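Local structure of D-glycerate 3-kinase (Cryptococcus neoformans var. grubii serotype A, 6CKG) at residues S83-D86 and F87-T90; D93-K96 and L97-E101; Q233-R236 and Q237-V240. The protein probably phosphorylates D-glycerate at its 3-hydroxyl, with ATP as the likely phosphate donor, to give 3-phospho-D-glycerate. All coordinates share one frame; numbering follows the deposited sequence.

All three contacts are local and follow one another in series; none encloses or crosses another. From the N terminus, contact 1 closes the tight turn in which the edge strand 79-83 of the main sheet ends. Its last residues lead straight into helix 91-100, most of which makes up contact 2, and Leu89 packs on Leu97 to join the two. Much later, contact 3 closes the turn between helices 225-236 and 239-242. It does not touch the others directly, but the loop after helix 91-100 bridges them: Leu107 meets Ser98 of contact 2 and Asn234 of contact 3, while His116 meets Tyr88 of contact 1 and hydrogen-bonds Tyr238 of contact 3.

Contact 1: residues S83-D86 and F87-T90. With EDO (1,2-ethanediol), chain C.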
ATOM      1  N   SER A  83       4.877   2.662   5.803  1.00 26.23           N
ATOM      2  CA  SER A  83       4.123   1.482   5.405  1.00 28.51           C
ATOM      3  C   SER A  83       2.668   1.665   5.819  1.00 29.82           C
ATOM      4  O   SER A  83       2.388   1.989   6.975  1.00 27.78           O
ATOM      5  CB  SER A  83       4.703   0.225   6.050  1.00 31.63           C
ATOM      6  OG  SER A  83       6.071   0.115   5.752  1.00 39.00           O
ATOM      7  N   LEU A  84       1.749   1.449   4.879  1.00 28.71           N
ATOM      8  CA  LEU A  84       0.331   1.703   5.143  1.00 24.17           C
ATOM      9  C   LEU A  84      -0.175   0.970   6.388  1.00 26.01           C
ATOM     10  O   LEU A  84      -0.955   1.526   7.170  1.00 29.89           O
ATOM     11  CB  LEU A  84      -0.495   1.307   3.923  1.00 23.84           C
ATOM     12  CG  LEU A  84      -1.998   1.569   4.019  1.00 23.73           C
ATOM     13  CD1 LEU A  84      -2.222   3.067   4.090  1.00 27.24           C
ATOM     14  CD2 LEU A  84      -2.684   0.972   2.785  1.00 21.66           C
ATOM     15  N   ASP A  85       0.261  -0.274   6.596  1.00 24.13           N
ATOM     16  CA  ASP A  85      -0.243  -1.057   7.723  1.00 28.14           C
ATOM     17  C   ASP A  85       0.147  -0.454   9.069  1.00 36.57           C
ATOM     18  O   ASP A  85      -0.523  -0.707  10.071  1.00 32.67           O
ATOM     19  CB  ASP A  85       0.281  -2.486   7.662  1.00 30.35           C
ATOM     20  CG  ASP A  85      -0.235  -3.254   6.475  1.00 35.73           C
ATOM     21  OD1 ASP A  85      -0.835  -2.648   5.551  1.00 34.06           O
ATOM     22  OD2 ASP A  85      -0.022  -4.482   6.476  1.00 42.00           O
ATOM     23  N   ASP A  86       1.238   0.314   9.132  1.00 29.55           N
ATOM     24  CA  ASP A  86       1.595   0.941  10.399  1.00 30.33           C
ATOM     25  C   ASP A  86       0.652   2.076  10.762  1.00 27.92           C
ATOM     26  O   ASP A  86       0.740   2.603  11.877  1.00 29.19           O
ATOM     27  CB  ASP A  86       3.033   1.462  10.356  1.00 34.17           C
ATOM     28  CG  ASP A  86       4.041   0.356  10.452  1.00 31.58           C
ATOM     29  OD1 ASP A  86       3.916  -0.464  11.386  1.00 32.99           O
ATOM     30  OD2 ASP A  86       4.936   0.284   9.573  1.00 37.90           O
ATOM     31  N   PHE A  87      -0.249   2.439   9.853  1.00 26.46           N
ATOM     32  CA  PHE A  87      -1.189   3.532  10.027  1.00 22.97           C
ATOM     33  C   PHE A  87      -2.639   3.046  10.157  1.00 22.61           C
ATOM     34  O   PHE A  87      -3.572   3.840  10.011  1.00 25.22           O
ATOM     35  CB  PHE A  87      -1.044   4.514   8.867  1.00 21.68           C
ATOM     36  CG  PHE A  87       0.246   5.300   8.899  1.00 27.03           C
ATOM     37  CD1 PHE A  87       1.418   4.774   8.368  1.00 28.56           C
ATOM     38  CD2 PHE A  87       0.281   6.565   9.458  1.00 25.44           C
ATOM     39  CE1 PHE A  87       2.600   5.497   8.409  1.00 33.51           C
ATOM     40  CE2 PHE A  87       1.471   7.294   9.502  1.00 29.06           C
ATOM     41  CZ  PHE A  87       2.622   6.759   8.980  1.00 30.24           C
ATOM     42  N   TYR A  88      -2.852   1.767  10.454  1.00 29.84           N
ATOM     43  CA  TYR A  88      -4.192   1.325  10.841  1.00 26.07           C
ATOM     44  C   TYR A  88      -4.714   2.143  12.024  1.00 28.88           C
ATOM     45  O   TYR A  88      -3.944   2.654  12.845  1.00 28.08           O
ATOM     46  CB  TYR A  88      -4.183  -0.152  11.235  1.00 27.03           C
ATOM     47  CG  TYR A  88      -4.187  -1.168  10.108  1.00 26.17           C
ATOM     48  CD1 TYR A  88      -5.104  -1.089   9.057  1.00 25.55           C
ATOM     49  CD2 TYR A  88      -3.303  -2.236  10.131  1.00 27.26           C
ATOM     50  CE1 TYR A  88      -5.100  -2.036   8.059  1.00 26.29           C
ATOM     51  CE2 TYR A  88      -3.295  -3.182   9.149  1.00 28.52           C
ATOM     52  CZ  TYR A  88      -4.186  -3.088   8.112  1.00 31.72           C
ATOM     53  OH  TYR A  88      -4.156  -4.063   7.143  1.00 32.88           O
ATOM     54  N   LEU A  89      -6.045   2.259  12.107  1.00 25.10           N
ATOM     55  CA  LEU A  89      -6.694   2.817  13.286  1.00 27.82           C
ATOM     56  C   LEU A  89      -6.186   2.138  14.547  1.00 26.07           C
ATOM     57  O   LEU A  89      -5.796   0.966  14.533  1.00 25.42           O
ATOM     58  CB  LEU A  89      -8.223   2.635  13.209  1.00 31.12           C
ATOM     59  CG  LEU A  89      -8.932   3.352  12.065  1.00 28.41           C
ATOM     60  CD1 LEU A  89     -10.386   2.833  11.961  1.00 23.63           C
ATOM     61  CD2 LEU A  89      -8.872   4.865  12.301  1.00 26.37           C
ATOM     62  N   THR A  90      -6.194   2.885  15.652  1.00 29.13           N
ATOM     63  CA  THR A  90      -5.990   2.246  16.942  1.00 29.62           C
ATOM     64  C   THR A  90      -7.087   1.204  17.139  1.00 35.64           C
ATOM     65  O   THR A  90      -8.135   1.259  16.497  1.00 31.56           O
ATOM     66  CB  THR A  90      -6.031   3.265  18.085  1.00 31.66           C
ATOM     67  OG1 THR A  90      -7.351   3.804  18.187  1.00 33.50           O
ATOM     68  CG2 THR A  90      -5.043   4.399  17.854  1.00 34.89           C
TER
HETATM   69  C1  EDO C 401       7.203   3.221  10.519  1.00 34.70           C
HETATM   70  O1  EDO C 401       6.685   2.101  11.267  1.00 33.34           O
HETATM   71  C2  EDO C 401       6.139   3.701   9.537  1.00 34.47           C
HETATM   72  O2  EDO C 401       5.845   2.639   8.618  1.00 30.94           O
HETATM   73  O   HOH W   1      -1.347   2.459  13.788  1.00 27.40           O
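Asp85 and Tyr88 run side by side and point the same way, carboxylate and phenol ring only 26° from parallel. Asp85 CB lies 3.9 Å from Tyr88 CE2, and Asp85 CA sits over one face of the ring. Tyr88 CD2 comes within 3.2 Å of Asp85 O. Asp85 OD2 makes a salt bridge with Lys154, while the Tyr88 ring meets the His116 ring nearly parallel, a place that suits a broad, flat side chain. Phe87 is set differently: with CG beside its own backbone N (chi1 -70°), the ring swings back along the turn until Ser83 O lies in plane at its edge, 3.3 Å from Phe87 CD1. Its apolar bulk packs on Leu120, Leu121 and Cys124 of helix 118-129. Just before the two aromatics, residues 84-86 form a short 3-10 turn after strand 79-83, the edge strand of a P-loop kinase core with strand order 2-3-1-4-5. Phe87 N donates to Leu84 O at 2.9 Å; Tyr88 N reaches Asp85 O only weakly. The Asp86 carboxylate and Ser83 N are joined by an ethanediol, probably from the crystallisation liquor: its O2 accepts from Ser83 N at 3.0 Å and donates to Asp86 OD2 at 2.7 Å. Asp86 OD1 is held by Tyr152 N, and Ser83 OG by Glu180. A water donates to both Asp86 O and Tyr88 O.

Contact 2: residues D93-K96 and L97-E101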
ATOM      1  N   ASP A  93     -10.439   2.801  18.006  1.00 27.33           N
ATOM      2  CA  ASP A  93     -11.093   3.417  16.854  1.00 33.52           C
ATOM      3  C   ASP A  93     -11.636   2.374  15.889  1.00 34.65           C
ATOM      4  O   ASP A  93     -12.693   2.578  15.284  1.00 34.74           O
ATOM      5  CB  ASP A  93     -10.116   4.336  16.117  1.00 25.91           C
ATOM      6  CG  ASP A  93      -9.975   5.696  16.780  1.00 36.84           C
ATOM      7  OD1 ASP A  93     -10.657   5.954  17.795  1.00 38.85           O
ATOM      8  OD2 ASP A  93      -9.180   6.510  16.277  1.00 40.81           O
ATOM      9  N   GLN A  94     -10.905   1.267  15.698  1.00 31.98           N
ATOM     10  CA  GLN A  94     -11.395   0.199  14.831  1.00 29.65           C
ATOM     11  C   GLN A  94     -12.657  -0.433  15.409  1.00 33.38           C
ATOM     12  O   GLN A  94     -13.592  -0.753  14.667  1.00 31.92           O
ATOM     13  CB  GLN A  94     -10.312  -0.861  14.625  1.00 27.94           C
ATOM     14  CG  GLN A  94     -10.811  -2.115  13.912  1.00 28.80           C
ATOM     15  CD  GLN A  94     -11.342  -1.834  12.517  1.00 32.28           C
ATOM     16  OE1 GLN A  94     -10.690  -1.158  11.712  1.00 28.16           O
ATOM     17  NE2 GLN A  94     -12.536  -2.351  12.222  1.00 27.04           N
ATOM     18  N   VAL A  95     -12.698  -0.617  16.731  1.00 33.21           N
ATOM     19  CA  VAL A  95     -13.900  -1.143  17.371  1.00 33.42           C
ATOM     20  C   VAL A  95     -15.075  -0.201  17.130  1.00 37.04           C
ATOM     21  O   VAL A  95     -16.180  -0.642  16.807  1.00 36.58           O
ATOM     22  CB  VAL A  95     -13.646  -1.385  18.869  1.00 34.92           C
ATOM     23  CG1 VAL A  95     -14.955  -1.645  19.637  1.00 40.90           C
ATOM     24  CG2 VAL A  95     -12.689  -2.550  19.049  1.00 39.10           C
ATOM     25  N   LYS A  96     -14.841   1.111  17.245  1.00 36.88           N
ATOM     26  CA  LYS A  96     -15.894   2.082  16.974  1.00 36.95           C
ATOM     27  C   LYS A  96     -16.383   1.962  15.542  1.00 38.91           C
ATOM     28  O   LYS A  96     -17.592   1.983  15.294  1.00 40.32           O
ATOM     29  CB  LYS A  96     -15.401   3.500  17.259  1.00 35.18           C
ATOM     30  CG  LYS A  96     -15.323   3.823  18.749  1.00 42.79           C
ATOM     31  CD  LYS A  96     -14.717   5.189  19.014  1.00 43.37           C
ATOM     32  CE  LYS A  96     -14.737   5.505  20.525  1.00 49.92           C
ATOM     33  NZ  LYS A  96     -13.850   6.649  20.876  1.00 50.80           N
ATOM     34  N   LEU A  97     -15.456   1.799  14.595  1.00 32.31           N
ATOM     35  CA  LEU A  97     -15.827   1.629  13.192  1.00 33.84           C
ATOM     36  C   LEU A  97     -16.654   0.366  12.994  1.00 37.65           C
ATOM     37  O   LEU A  97     -17.704   0.396  12.342  1.00 36.94           O
ATOM     38  CB  LEU A  97     -14.566   1.596  12.322  1.00 31.73           C
ATOM     39  CG  LEU A  97     -14.740   1.259  10.841  1.00 35.52           C
ATOM     40  CD1 LEU A  97     -15.615   2.309  10.175  1.00 37.48           C
ATOM     41  CD2 LEU A  97     -13.380   1.175  10.190  1.00 33.38           C
ATOM     42  N   SER A  98     -16.196  -0.760  13.550  1.00 36.76           N
ATOM     43  CA  SER A  98     -16.953  -2.002  13.422  1.00 42.35           C
ATOM     44  C   SER A  98     -18.359  -1.839  13.976  1.00 41.53           C
ATOM     45  O   SER A  98     -19.330  -2.272  13.348  1.00 38.43           O
ATOM     46  CB  SER A  98     -16.232  -3.149  14.133  1.00 40.71           C
ATOM     47  OG  SER A  98     -15.019  -3.464  13.461  1.00 47.25           O
ATOM     48  N   GLN A  99     -18.487  -1.191  15.138  1.00 41.54           N
ATOM     49  CA  GLN A  99     -19.792  -1.045  15.784  1.00 39.02           C
ATOM     50  C   GLN A  99     -20.724  -0.149  14.989  1.00 39.36           C
ATOM     51  O   GLN A  99     -21.945  -0.308  15.070  1.00 39.49           O
ATOM     52  CB  GLN A  99     -19.644  -0.466  17.185  1.00 45.86           C
ATOM     53  CG  GLN A  99     -19.007  -1.365  18.210  1.00 55.98           C
ATOM     54  CD  GLN A  99     -18.844  -0.644  19.525  1.00 63.31           C
ATOM     55  OE1 GLN A  99     -19.025   0.579  19.596  1.00 62.87           O
ATOM     56  NE2 GLN A  99     -18.510  -1.386  20.578  1.00 70.76           N
ATOM     57  N   SER A 100     -20.182   0.804  14.234  1.00 44.59           N
ATOM     58  CA  SER A 100     -21.021   1.695  13.448  1.00 46.48           C
ATOM     59  C   SER A 100     -21.459   1.076  12.128  1.00 49.44           C
ATOM     60  O   SER A 100     -22.318   1.648  11.448  1.00 47.03           O
ATOM     61  CB  SER A 100     -20.281   3.014  13.189  1.00 45.08           C
ATOM     62  OG  SER A 100     -19.163   2.823  12.348  1.00 46.22           O
ATOM     63  N   GLU A 101     -20.896  -0.074  11.757  1.00 46.14           N
ATOM     64  CA  GLU A 101     -21.165  -0.711  10.465  1.00 43.73           C
ATOM     65  C   GLU A 101     -21.293  -2.214  10.669  1.00 43.07           C
ATOM     66  O   GLU A 101     -20.570  -3.004  10.062  1.00 39.96           O
ATOM     67  CB  GLU A 101     -20.057  -0.392   9.460  1.00 49.12           C
ATOM     68  CG  GLU A 101     -19.985   1.056   9.018  1.00 58.18           C
ATOM     69  CD  GLU A 101     -20.694   1.288   7.708  1.00 72.57           C
ATOM     70  OE1 GLU A 101     -21.593   0.487   7.377  1.00 75.65           O
ATOM     71  OE2 GLU A 101     -20.346   2.262   7.005  1.00 77.48           O
TER
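Leu97 N donates to Asp93 O and opens a run of backbone i to i+4 bonds continued by Ser98 N to Gln94 O (2.8 Å), Gln99 N to Val95 O (2.9 Å) and Ser100 N to Lys96 O (3.0 Å). The last is the most bent, 139° at the hydrogen; Ser100 N also reaches Leu97 O weakly. These residues make up most of alpha-helix 91-100, whose first turn is capped by Thr90 OG1 on Asp93 N. Polar side chains gather along one side. Gln94 bends at chi2 (61°), which turns its amide along the helix toward Ser98 and leaves Gln94 NE2 3.0 Å from Ser98 OG. Both groups turn to Leu107 O, Ser98 by a hydrogen bond and Gln94 by a weak one; a short hydroxyl and a flexible amide suit such sharing. At the C-terminal end Ser100 OG, tucked between its own backbone N and carbonyl carbon, donates to Leu97 O at 2.8 Å. The remaining contacts are van der Waals, methyl against amide. Leu97 CD2 rests 3.9 Å from Gln94 OE1, and Leu97 also packs on Leu89 and Thr115. Val95 CG1 lies 3.7 Å from Gln99 NE2, a methyl of the branched valine against the amide end of the extended Gln99.

Contact 3: residues Q233-R236 and Q237-V240; sequences QNLR and QYEV
Leu235 and Tyr238 meet across the bend between helices 225-236 and 239-242, and this is the apolar part of the contact. The side chains stand at about a right angle, with Leu235 CD1 4.2 Å from Tyr238 CD1, and both also lie on Met183. Asn234 O lies in plane at the edge of the ring, 3.4 Å from Tyr238 CD1. A leucine and a tyrosine suit this buried side, since the phenol also has polar partners there: Tyr238 OH is hydrogen-bonded to His116 ND1 and Gly114 N.

Backbone hydrogen bonds make the turn. Gln237 N donates to Asn234 O at 3.1 Å and Tyr238 N to Leu235 O at 3.0 Å, both i to i+3. A weak bond from Glu239 N to Arg236 O closes a type I beta turn. Water takes over beyond it, accepting from Val240 N at 3.0 Å and donating weakly to Gln237 O and Arg236 O.

Among the polar side chains, Asn234 ND2 reaches Ala113 O, and the extended Arg236 carries its guanidinium off to Leu189 O and Asn191 OD1. Gln237 CB and CG lie near Asn234 O, and the bend at chi2 (-43°) folds the amide back beside Arg236 C. Glu239 OE1 lies 3.3 Å from Arg236 O, two acceptors together, and 6.3 Å from Arg236 NE. At that separation the charges are not in contact, so any attraction is probably weak; the turn's own bonds are the three backbone bonds, the last of them weak, joined by water and the Leu235–Tyr238 packing.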
ATOM      1  N   GLN A 233     -16.718   4.358  -0.924  1.00 25.12           N
ATOM      2  CA  GLN A 233     -16.855   5.683  -0.334  1.00 30.13           C
ATOM      3  C   GLN A 233     -15.718   5.979   0.634  1.00 32.50           C
ATOM      4  O   GLN A 233     -15.231   7.116   0.710  1.00 30.18           O
ATOM      5  CB  GLN A 233     -18.195   5.787   0.392  1.00 34.04           C
ATOM      6  CG  GLN A 233     -18.646   7.211   0.627  1.00 52.40           C
ATOM      7  CD  GLN A 233     -19.058   7.884  -0.662  1.00 66.14           C
ATOM      8  OE1 GLN A 233     -19.569   7.228  -1.570  1.00 76.37           O
ATOM      9  NE2 GLN A 233     -18.825   9.189  -0.762  1.00 62.49           N
ATOM     10  N   ASN A 234     -15.309   4.972   1.411  1.00 28.39           N
ATOM     11  CA  ASN A 234     -14.137   5.115   2.266  1.00 31.10           C
ATOM     12  C   ASN A 234     -12.901   5.464   1.448  1.00 28.81           C
ATOM     13  O   ASN A 234     -12.106   6.316   1.853  1.00 27.80           O
ATOM     14  CB  ASN A 234     -13.901   3.826   3.051  1.00 21.82           C
ATOM     15  CG  ASN A 234     -14.955   3.588   4.114  1.00 29.16           C
ATOM     16  OD1 ASN A 234     -15.847   4.406   4.316  1.00 32.03           O
ATOM     17  ND2 ASN A 234     -14.872   2.449   4.775  1.00 28.63           N
ATOM     18  N   LEU A 235     -12.742   4.835   0.280  1.00 29.36           N
ATOM     19  CA  LEU A 235     -11.534   5.038  -0.524  1.00 35.21           C
ATOM     20  C   LEU A 235     -11.444   6.455  -1.083  1.00 31.40           C
ATOM     21  O   LEU A 235     -10.338   6.964  -1.297  1.00 28.04           O
ATOM     22  CB  LEU A 235     -11.485   4.016  -1.657  1.00 27.26           C
ATOM     23  CG  LEU A 235     -10.227   4.002  -2.516  1.00 27.69           C
ATOM     24  CD1 LEU A 235      -8.962   3.724  -1.658  1.00 26.77           C
ATOM     25  CD2 LEU A 235     -10.382   2.963  -3.613  1.00 27.45           C
ATOM     26  N   ARG A 236     -12.586   7.101  -1.326  1.00 26.66           N
ATOM     27  CA  ARG A 236     -12.570   8.492  -1.767  1.00 31.26           C
ATOM     28  C   ARG A 236     -11.837   9.398  -0.780  1.00 33.65           C
ATOM     29  O   ARG A 236     -11.263  10.414  -1.192  1.00 31.95           O
ATOM     30  CB  ARG A 236     -14.012   8.980  -1.999  1.00 30.48           C
ATOM     31  CG  ARG A 236     -14.683   8.285  -3.185  1.00 36.61           C
ATOM     32  CD  ARG A 236     -16.200   8.499  -3.268  1.00 38.48           C
ATOM     33  NE  ARG A 236     -16.783   7.902  -4.480  1.00 39.37           N
ATOM     34  CZ  ARG A 236     -18.080   7.611  -4.630  1.00 44.72           C
ATOM     35  NH1 ARG A 236     -18.932   7.831  -3.640  1.00 39.79           N
ATOM     36  NH2 ARG A 236     -18.535   7.086  -5.767  1.00 39.57           N
ATOM     37  N   GLN A 237     -11.819   9.045   0.515  1.00 29.51           N
ATOM     38  CA  GLN A 237     -11.113   9.847   1.515  1.00 25.45           C
ATOM     39  C   GLN A 237      -9.591   9.748   1.412  1.00 28.51           C
ATOM     40  O   GLN A 237      -8.900  10.529   2.081  1.00 27.86           O
ATOM     41  CB  GLN A 237     -11.533   9.452   2.944  1.00 25.84           C
ATOM     42  CG  GLN A 237     -13.042   9.529   3.195  1.00 46.22           C
ATOM     43  CD  GLN A 237     -13.656  10.778   2.594  1.00 61.84           C
ATOM     44  OE1 GLN A 237     -14.417  10.706   1.626  1.00 70.37           O
ATOM     45  NE2 GLN A 237     -13.320  11.935   3.156  1.00 66.87           N
ATOM     46  N   TYR A 238      -9.051   8.825   0.616  1.00 27.26           N
ATOM     47  CA  TYR A 238      -7.596   8.691   0.499  1.00 26.91           C
ATOM     48  C   TYR A 238      -6.995   9.564  -0.597  1.00 28.86           C
ATOM     49  O   TYR A 238      -5.767   9.608  -0.726  1.00 25.76           O
ATOM     50  CB  TYR A 238      -7.194   7.232   0.221  1.00 20.22           C
ATOM     51  CG  TYR A 238      -7.427   6.278   1.375  1.00 22.25           C
ATOM     52  CD1 TYR A 238      -8.716   6.023   1.840  1.00 23.37           C
ATOM     53  CD2 TYR A 238      -6.365   5.609   1.975  1.00 24.88           C
ATOM     54  CE1 TYR A 238      -8.941   5.153   2.899  1.00 30.47           C
ATOM     55  CE2 TYR A 238      -6.573   4.726   3.033  1.00 27.45           C
ATOM     56  CZ  TYR A 238      -7.872   4.504   3.489  1.00 31.51           C
ATOM     57  OH  TYR A 238      -8.112   3.626   4.524  1.00 28.13           O
ATOM     58  N   GLU A 239      -7.817  10.259  -1.378  1.00 28.07           N
ATOM     59  CA  GLU A 239      -7.299  10.938  -2.560  1.00 25.29           C
ATOM     60  C   GLU A 239      -6.367  12.095  -2.197  1.00 31.05           C
ATOM     61  O   GLU A 239      -5.396  12.349  -2.919  1.00 31.42           O
ATOM     62  CB  GLU A 239      -8.466  11.389  -3.448  1.00 33.61           C
ATOM     63  CG  GLU A 239      -8.994  10.217  -4.307  1.00 50.53           C
ATOM     64  CD  GLU A 239     -10.269  10.530  -5.088  1.00 63.82           C
ATOM     65  OE1 GLU A 239     -11.278  10.940  -4.471  1.00 67.78           O
ATOM     66  OE2 GLU A 239     -10.260  10.343  -6.325  1.00 63.50           O
ATOM     67  N   VAL A 240      -6.620  12.794  -1.090  1.00 28.41           N
ATOM     68  CA  VAL A 240      -5.683  13.830  -0.638  1.00 34.84           C
ATOM     69  C   VAL A 240      -4.313  13.224  -0.343  1.00 32.62           C
ATOM     70  O   VAL A 240      -3.265  13.811  -0.659  1.00 32.34           O
ATOM     71  CB  VAL A 240      -6.261  14.557   0.593  1.00 42.92           C
ATOM     72  CG1 VAL A 240      -5.197  15.405   1.275  1.00 42.70           C
ATOM     73  CG2 VAL A 240      -7.449  15.418   0.186  1.00 51.15           C
TER
HETATM   74  O   HOH W   2      -9.249  12.789   0.359  1.00 54.03           O